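Local coordinates for putative glyoxalase superfamily protein (Ralstonia eutropha, PDB 3IUZ), which probably acts as an iron(II)-dependent dioxygenase of the 2-oxoadipate dioxygenase/decarboxylase family, converting 2-oxoadipate to 2-hydroxyglutarate, at residues H3-G15 and G38-V52. Sequence-based numbering, arbitrary orientation.
Sequences HPNIATLLSANLG and GRATRAEIAQALNMV
Glu-44 OE1 takes two N-H donors from opposite faces of its carboxylate: Asn-5 ND2 at 3.0 Å, on the syn side but tilted out of the plane, and the backbone N of Thr-41, from above the plane. The second bond is half of a capping box, completed by Glu-44 N donating to Thr-41 OG1 at 3.2 Å; Thr-41 is the N-cap, and Glu-44, its partner in the box, also joins this helix start to helix 4-14 through Asn-5. The bond from Asn-5 is nearly straight (169°) and lies in its amide plane, yet that plane stands 85° from the carboxylate. A second, more bent bond runs from ND2 to Gly-38 O, whose carbonyl it meets from above; the amide thereby links the helix start to the chain leading into it.

Beyond this polar end the two helix segments pack at an axis separation of 9.2 Å and an angle of 44°, their N-to-C directions roughly aligned. Ile-6 is a knob in a hole formed by Glu-44, Gln-47, Ala-48 and Met-51. With CG2 anti to the backbone N and CG1 beside it, its two branches divide the hole: CG2 meets the selenium of selenomethionine Met-51 at 3.7 Å, while CD1 reaches Gln-47 CG. The CA atoms of Ile-6 and Ala-48 are 5.6 Å apart, a close approach consistent with the small side chain of Ala-48, whose CB meets Leu-9 CB at 3.7 Å; Leu-9 CD1 continues over the turn at Glu-44 and Ile-45. Ile-197 packs against Ala-48 and Asn-13, and Val-28 against Ile-6, so that helix 190-200 and the loop at Val-28 cover parts of the seam. Toward the C-terminal end, Leu-10 CD1 packs on Met-51 CE, whereas its CD2 presses against Val-52 CG2 at 3.4 Å, tighter than ordinary van der Waals contact.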
ATOM      1  N   HIS A   3      -2.522   9.112 -21.349  1.00 27.74           N
ATOM      2  CA  HIS A   3      -1.432   8.174 -21.191  1.00 24.20           C
ATOM      3  C   HIS A   3      -1.902   6.807 -21.682  1.00 21.23           C
ATOM      4  O   HIS A   3      -2.337   5.983 -20.894  1.00 19.86           O
ATOM      5  CB  HIS A   3      -1.028   8.163 -19.733  1.00 24.95           C
ATOM      6  CG  HIS A   3      -0.674   9.523 -19.215  1.00 27.14           C
ATOM      7  ND1 HIS A   3      -1.616  10.401 -18.710  1.00 29.24           N
ATOM      8  CD2 HIS A   3       0.502  10.200 -19.221  1.00 31.16           C
ATOM      9  CE1 HIS A   3      -1.025  11.530 -18.367  1.00 29.87           C
ATOM     10  NE2 HIS A   3       0.260  11.441 -18.676  1.00 29.96           N
ATOM     11  N   PRO A   4      -1.811   6.580 -22.993  1.00 18.32           N
ATOM     12  CA  PRO A   4      -2.430   5.383 -23.566  1.00 17.32           C
ATOM     13  C   PRO A   4      -1.865   4.077 -22.995  1.00 16.35           C
ATOM     14  O   PRO A   4      -2.646   3.152 -22.760  1.00 15.76           O
ATOM     15  CB  PRO A   4      -2.156   5.518 -25.067  1.00 17.63           C
ATOM     16  CG  PRO A   4      -2.160   7.010 -25.268  1.00 18.33           C
ATOM     17  CD  PRO A   4      -1.405   7.526 -24.054  1.00 17.52           C
ATOM     18  N   ASN A   5      -0.559   3.983 -22.798  1.00 14.38           N
ATOM     19  CA  ASN A   5      -0.014   2.736 -22.258  1.00 15.33           C
ATOM     20  C   ASN A   5      -0.561   2.457 -20.854  1.00 14.49           C
ATOM     21  O   ASN A   5      -1.024   1.360 -20.602  1.00 13.99           O
ATOM     22  CB  ASN A   5       1.497   2.701 -22.261  1.00 15.65           C
ATOM     23  CG  ASN A   5       2.042   2.173 -23.571  1.00 17.71           C
ATOM     24  OD1 ASN A   5       1.290   1.981 -24.539  1.00 16.90           O
ATOM     25  ND2 ASN A   5       3.339   1.939 -23.613  1.00 22.35           N
ATOM     26  N   ILE A   6      -0.541   3.463 -19.989  1.00 14.31           N
ATOM     27  CA  ILE A   6      -1.054   3.292 -18.617  1.00 16.01           C
ATOM     28  C   ILE A   6      -2.567   2.990 -18.671  1.00 16.34           C
ATOM     29  O   ILE A   6      -3.078   2.118 -17.966  1.00 16.16           O
ATOM     30  CB  ILE A   6      -0.731   4.491 -17.716  1.00 17.09           C
ATOM     31  CG1 ILE A   6       0.765   4.445 -17.330  1.00 19.81           C
ATOM     32  CG2 ILE A   6      -1.592   4.450 -16.431  1.00 17.72           C
ATOM     33  CD1 ILE A   6       1.371   5.769 -16.925  1.00 22.89           C
ATOM     34  N   ALA A   7      -3.273   3.664 -19.556  1.00 16.29           N
ATOM     35  CA  ALA A   7      -4.705   3.458 -19.660  1.00 17.69           C
ATOM     36  C   ALA A   7      -4.994   1.994 -20.052  1.00 16.78           C
ATOM     37  O   ALA A   7      -5.925   1.365 -19.537  1.00 17.90           O
ATOM     38  CB  ALA A   7      -5.328   4.463 -20.661  1.00 17.25           C
ATOM     39  N   THR A   8      -4.245   1.470 -20.999  1.00 18.00           N
ATOM     40  CA  THR A   8      -4.422   0.070 -21.447  1.00 17.75           C
ATOM     41  C   THR A   8      -4.115  -0.921 -20.328  1.00 18.46           C
ATOM     42  O   THR A   8      -4.888  -1.852 -20.073  1.00 18.95           O
ATOM     43  CB  THR A   8      -3.535  -0.243 -22.634  1.00 19.25           C
ATOM     44  OG1 THR A   8      -3.820   0.704 -23.658  1.00 20.41           O
ATOM     45  CG2 THR A   8      -3.788  -1.710 -23.211  1.00 16.44           C
ATOM     46  N   LEU A   9      -3.012  -0.691 -19.618  1.00 17.25           N
ATOM     47  CA  LEU A   9      -2.663  -1.525 -18.475  1.00 16.45           C
ATOM     48  C   LEU A   9      -3.779  -1.516 -17.408  1.00 17.14           C
ATOM     49  O   LEU A   9      -4.103  -2.564 -16.842  1.00 16.09           O
ATOM     50  CB  LEU A   9      -1.327  -1.049 -17.857  1.00 15.31           C
ATOM     51  CG  LEU A   9      -0.088  -1.178 -18.739  1.00 15.21           C
ATOM     52  CD1 LEU A   9       1.108  -0.405 -18.115  1.00 13.98           C
ATOM     53  CD2 LEU A   9       0.246  -2.711 -18.962  1.00 11.95           C
ATOM     54  N   LEU A  10      -4.325  -0.342 -17.125  1.00 17.10           N
ATOM     55  CA  LEU A  10      -5.437  -0.178 -16.174  1.00 19.99           C
ATOM     56  C   LEU A  10      -6.698  -0.902 -16.641  1.00 18.67           C
ATOM     57  O   LEU A  10      -7.315  -1.700 -15.907  1.00 20.26           O
ATOM     58  CB  LEU A  10      -5.764   1.327 -15.962  1.00 19.48           C
ATOM     59  CG  LEU A  10      -4.758   2.126 -15.115  1.00 23.49           C
ATOM     60  CD1 LEU A  10      -5.272   3.519 -14.725  1.00 19.76           C
ATOM     61  CD2 LEU A  10      -4.402   1.380 -13.882  1.00 21.67           C
ATOM     62  N   SER A  11      -7.027  -0.675 -17.883  1.00 19.20           N
ATOM     63  CA  SER A  11      -8.269  -1.174 -18.476  1.00 20.01           C
ATOM     64  C   SER A  11      -8.344  -2.696 -18.459  1.00 19.51           C
ATOM     65  O   SER A  11      -9.391  -3.244 -18.190  1.00 18.71           O
ATOM     66  CB  SER A  11      -8.425  -0.626 -19.904  1.00 20.37           C
ATOM     67  OG  SER A  11      -9.779  -0.707 -20.284  1.00 26.11           O
ATOM     68  N   ALA A  12      -7.212  -3.360 -18.689  1.00 19.58           N
ATOM     69  CA  ALA A  12      -7.118  -4.827 -18.661  1.00 19.84           C
ATOM     70  C   ALA A  12      -7.334  -5.337 -17.220  1.00 19.93           C
ATOM     71  O   ALA A  12      -7.765  -6.442 -17.005  1.00 21.22           O
ATOM     72  CB  ALA A  12      -5.770  -5.294 -19.188  1.00 18.90           C
ATOM     73  N   ASN A  13      -7.059  -4.518 -16.227  1.00 20.54           N
ATOM     74  CA  ASN A  13      -7.279  -4.927 -14.865  1.00 20.50           C
ATOM     75  C   ASN A  13      -8.561  -4.402 -14.207  1.00 22.09           C
ATOM     76  O   ASN A  13      -9.058  -5.039 -13.313  1.00 23.72           O
ATOM     77  CB  ASN A  13      -6.082  -4.517 -14.031  1.00 20.92           C
ATOM     78  CG  ASN A  13      -4.887  -5.410 -14.301  1.00 20.30           C
ATOM     79  OD1 ASN A  13      -4.741  -6.411 -13.641  1.00 21.59           O
ATOM     80  ND2 ASN A  13      -4.064  -5.079 -15.300  1.00 17.71           N
ATOM     81  N   LEU A  14      -9.050  -3.230 -14.606  1.00 21.85           N
ATOM     82  CA  LEU A  14     -10.143  -2.578 -13.933  1.00 22.68           C
ATOM     83  C   LEU A  14     -11.401  -2.470 -14.787  1.00 23.31           C
ATOM     84  O   LEU A  14     -12.469  -2.141 -14.250  1.00 23.66           O
ATOM     85  CB  LEU A  14      -9.716  -1.164 -13.482  1.00 22.33           C
ATOM     86  CG  LEU A  14      -8.674  -1.024 -12.370  1.00 22.58           C
ATOM     87  CD1 LEU A  14      -8.278   0.442 -12.243  1.00 20.69           C
ATOM     88  CD2 LEU A  14      -9.183  -1.541 -11.013  1.00 22.31           C
ATOM     89  N   GLY A  15     -11.285  -2.710 -16.080  1.00 22.67           N
ATOM     90  CA  GLY A  15     -12.377  -2.434 -17.018  1.00 24.39           C
ATOM     91  C   GLY A  15     -12.480  -0.969 -17.403  1.00 24.44           C
ATOM     92  O   GLY A  15     -11.887  -0.111 -16.774  1.00 24.73           O
ATOM     93  N   GLY A  38       6.123   0.746 -28.561  1.00 25.46           N
ATOM     94  CA  GLY A  38       4.818   0.797 -27.925  1.00 25.89           C
ATOM     95  C   GLY A  38       4.653  -0.157 -26.749  1.00 25.81           C
ATOM     96  O   GLY A  38       3.609  -0.134 -26.068  1.00 26.31           O
ATOM     97  N   ARG A  39       5.694  -0.943 -26.463  1.00 24.60           N
ATOM     98  CA  ARG A  39       5.725  -1.791 -25.252  1.00 23.29           C
ATOM     99  C   ARG A  39       5.596  -0.974 -23.964  1.00 20.44           C
ATOM    100  O   ARG A  39       5.751   0.256 -23.963  1.00 21.37           O
ATOM    101  CB  ARG A  39       7.000  -2.616 -25.249  1.00 23.21           C
ATOM    102  CG  ARG A  39       7.047  -3.511 -26.491  1.00 25.05           C
ATOM    103  CD  ARG A  39       8.316  -4.279 -26.669  1.00 27.09           C
ATOM    104  NE  ARG A  39       9.438  -3.390 -26.861  1.00 26.92           N
ATOM    105  CZ  ARG A  39      10.661  -3.779 -27.229  1.00 30.56           C
ATOM    106  NH1 ARG A  39      10.928  -5.049 -27.488  1.00 30.38           N
ATOM    107  NH2 ARG A  39      11.630  -2.883 -27.352  1.00 28.97           N
ATOM    108  N   ALA A  40       5.360  -1.675 -22.862  1.00 18.14           N
ATOM    109  CA  ALA A  40       5.224  -1.048 -21.568  1.00 16.11           C
ATOM    110  C   ALA A  40       6.539  -1.084 -20.822  1.00 15.41           C
ATOM    111  O   ALA A  40       7.139  -2.166 -20.581  1.00 13.42           O
ATOM    112  CB  ALA A  40       4.118  -1.703 -20.748  1.00 15.20           C
ATOM    113  N   THR A  41       7.007   0.104 -20.467  1.00 14.92           N
ATOM    114  CA  THR A  41       8.228   0.184 -19.679  1.00 14.49           C
ATOM    115  C   THR A  41       7.982  -0.164 -18.200  1.00 14.95           C
ATOM    116  O   THR A  41       6.853  -0.098 -17.725  1.00 14.88           O
ATOM    117  CB  THR A  41       8.827   1.569 -19.735  1.00 14.44           C
ATOM    118  OG1 THR A  41       7.918   2.531 -19.171  1.00 14.16           O
ATOM    119  CG2 THR A  41       9.155   1.977 -21.188  1.00 12.61           C
ATOM    120  N   ARG A  42       9.055  -0.427 -17.451  1.00 14.81           N
ATOM    121  CA  ARG A  42       8.902  -0.712 -16.035  1.00 15.55           C
ATOM    122  C   ARG A  42       8.281   0.442 -15.269  1.00 15.41           C
ATOM    123  O   ARG A  42       7.494   0.195 -14.339  1.00 15.23           O
ATOM    124  CB  ARG A  42      10.201  -1.117 -15.354  1.00 15.83           C
ATOM    125  CG  ARG A  42      11.217  -0.059 -15.245  1.00 16.19           C
ATOM    126  CD  ARG A  42      12.457  -0.558 -14.515  1.00 19.06           C
ATOM    127  NE  ARG A  42      13.369   0.549 -14.293  1.00 18.91           N
ATOM    128  CZ  ARG A  42      14.552   0.466 -13.702  1.00 18.85           C
ATOM    129  NH1 ARG A  42      15.035  -0.703 -13.260  1.00 19.91           N
ATOM    130  NH2 ARG A  42      15.252   1.571 -13.565  1.00 18.98           N
ATOM    131  N   ALA A  43       8.645   1.678 -15.626  1.00 14.72           N
ATOM    132  CA  ALA A  43       8.012   2.872 -15.032  1.00 15.10           C
ATOM    133  C   ALA A  43       6.490   2.915 -15.273  1.00 14.04           C
ATOM    134  O   ALA A  43       5.694   3.178 -14.362  1.00 14.13           O
ATOM    135  CB  ALA A  43       8.636   4.124 -15.577  1.00 13.43           C
ATOM    136  N   GLU A  44       6.082   2.736 -16.519  1.00 15.04           N
ATOM    137  CA  GLU A  44       4.661   2.666 -16.821  1.00 14.89           C
ATOM    138  C   GLU A  44       3.946   1.549 -16.023  1.00 15.75           C
ATOM    139  O   GLU A  44       2.829   1.754 -15.508  1.00 14.45           O
ATOM    140  CB  GLU A  44       4.450   2.430 -18.305  1.00 15.52           C
ATOM    141  CG  GLU A  44       4.899   3.613 -19.188  1.00 16.63           C
ATOM    142  CD  GLU A  44       4.928   3.321 -20.672  1.00 16.19           C
ATOM    143  OE1 GLU A  44       4.856   2.133 -21.087  1.00 19.49           O
ATOM    144  OE2 GLU A  44       5.020   4.304 -21.440  1.00 18.80           O
ATOM    145  N   ILE A  45       4.574   0.375 -15.952  1.00 13.51           N
ATOM    146  CA  ILE A  45       3.973  -0.732 -15.263  1.00 14.65           C
ATOM    147  C   ILE A  45       3.862  -0.416 -13.776  1.00 15.03           C
ATOM    148  O   ILE A  45       2.824  -0.708 -13.131  1.00 14.24           O
ATOM    149  CB  ILE A  45       4.741  -2.052 -15.526  1.00 14.47           C
ATOM    150  CG1 ILE A  45       4.480  -2.496 -16.964  1.00 16.12           C
ATOM    151  CG2 ILE A  45       4.347  -3.169 -14.535  1.00 13.15           C
ATOM    152  CD1 ILE A  45       5.598  -3.484 -17.533  1.00 13.31           C
ATOM    153  N   ALA A  46       4.929   0.156 -13.219  1.00 14.36           N
ATOM    154  CA  ALA A  46       4.937   0.470 -11.793  1.00 15.40           C
ATOM    155  C   ALA A  46       3.848   1.480 -11.442  1.00 15.45           C
ATOM    156  O   ALA A  46       3.143   1.327 -10.426  1.00 14.46           O
ATOM    157  CB  ALA A  46       6.306   0.979 -11.351  1.00 14.08           C
ATOM    158  N   GLN A  47       3.718   2.506 -12.269  1.00 14.71           N
ATOM    159  CA  GLN A  47       2.697   3.534 -12.099  1.00 16.07           C
ATOM    160  C   GLN A  47       1.278   2.932 -12.240  1.00 16.05           C
ATOM    161  O   GLN A  47       0.413   3.187 -11.356  1.00 15.62           O
ATOM    162  CB  GLN A  47       2.919   4.672 -13.080  1.00 17.02           C
ATOM    163  CG  GLN A  47       1.844   5.748 -13.097  1.00 19.12           C
ATOM    164  CD  GLN A  47       1.770   6.517 -11.847  1.00 20.36           C
ATOM    165  OE1 GLN A  47       2.730   6.591 -11.077  1.00 19.94           O
ATOM    166  NE2 GLN A  47       0.605   7.139 -11.623  1.00 23.16           N
ATOM    167  N   ALA A  48       1.077   2.074 -13.252  1.00 14.32           N
ATOM    168  CA  ALA A  48      -0.246   1.421 -13.439  1.00 15.01           C
ATOM    169  C   ALA A  48      -0.561   0.506 -12.292  1.00 15.20           C
ATOM    170  O   ALA A  48      -1.706   0.581 -11.770  1.00 15.18           O
ATOM    171  CB  ALA A  48      -0.383   0.709 -14.732  1.00 14.30           C
ATOM    172  N   LEU A  49       0.407  -0.303 -11.847  1.00 14.96           N
ATOM    173  CA  LEU A  49       0.162  -1.160 -10.658  1.00 15.36           C
ATOM    174  C   LEU A  49      -0.318  -0.296  -9.470  1.00 16.09           C
ATOM    175  O   LEU A  49      -1.300  -0.649  -8.796  1.00 15.06           O
ATOM    176  CB  LEU A  49       1.379  -1.960 -10.238  1.00 14.42           C
ATOM    177  CG  LEU A  49       1.344  -2.701  -8.908  1.00 15.87           C
ATOM    178  CD1 LEU A  49       0.264  -3.811  -8.947  1.00 14.65           C
ATOM    179  CD2 LEU A  49       2.724  -3.248  -8.500  1.00 14.74           C
ATOM    180  N   ASN A  50       0.394   0.808  -9.225  1.00 15.71           N
ATOM    181  CA  ASN A  50       0.083   1.676  -8.116  1.00 16.75           C
ATOM    182  C   ASN A  50      -1.335   2.203  -8.186  1.00 16.61           C
ATOM    183  O   ASN A  50      -1.986   2.300  -7.170  1.00 16.26           O
ATOM    184  CB  ASN A  50       1.038   2.866  -8.030  1.00 16.87           C
ATOM    185  CG  ASN A  50       2.399   2.468  -7.500  1.00 21.13           C
ATOM    186  OD1 ASN A  50       2.568   1.321  -7.090  1.00 26.66           O
ATOM    187  ND2 ASN A  50       3.407   3.389  -7.590  1.00 25.96           N
HETATM  188  N   MSE A  51      -1.766   2.560  -9.389  1.00 16.14           N
HETATM  189  CA  MSE A  51      -3.068   3.084  -9.581  1.00 16.14           C
HETATM  190  C   MSE A  51      -4.147   2.003  -9.326  1.00 16.86           C
HETATM  191  O   MSE A  51      -5.232   2.326  -8.834  1.00 16.29           O
HETATM  192  CB  MSE A  51      -3.166   3.702 -10.991  1.00 14.87           C
HETATM  193  CG  MSE A  51      -2.302   5.032 -11.163  1.00 15.53           C
HETATM  194 SE   MSE A  51      -2.302   5.621 -12.942  0.75 14.19          SE
HETATM  195  CE  MSE A  51      -3.941   6.659 -12.982  1.00 19.63           C
ATOM    196  N   VAL A  52      -3.864   0.750  -9.719  1.00 16.64           N
ATOM    197  CA  VAL A  52      -4.787  -0.342  -9.510  1.00 16.48           C
ATOM    198  C   VAL A  52      -4.905  -0.565  -8.022  1.00 15.90           C
ATOM    199  O   VAL A  52      -6.033  -0.722  -7.499  1.00 14.57           O
ATOM    200  CB  VAL A  52      -4.371  -1.610 -10.276  1.00 16.68           C
ATOM    201  CG1 VAL A  52      -5.260  -2.795  -9.871  1.00 16.97           C
ATOM    202  CG2 VAL A  52      -4.394  -1.319 -11.790  1.00 14.97           C
TER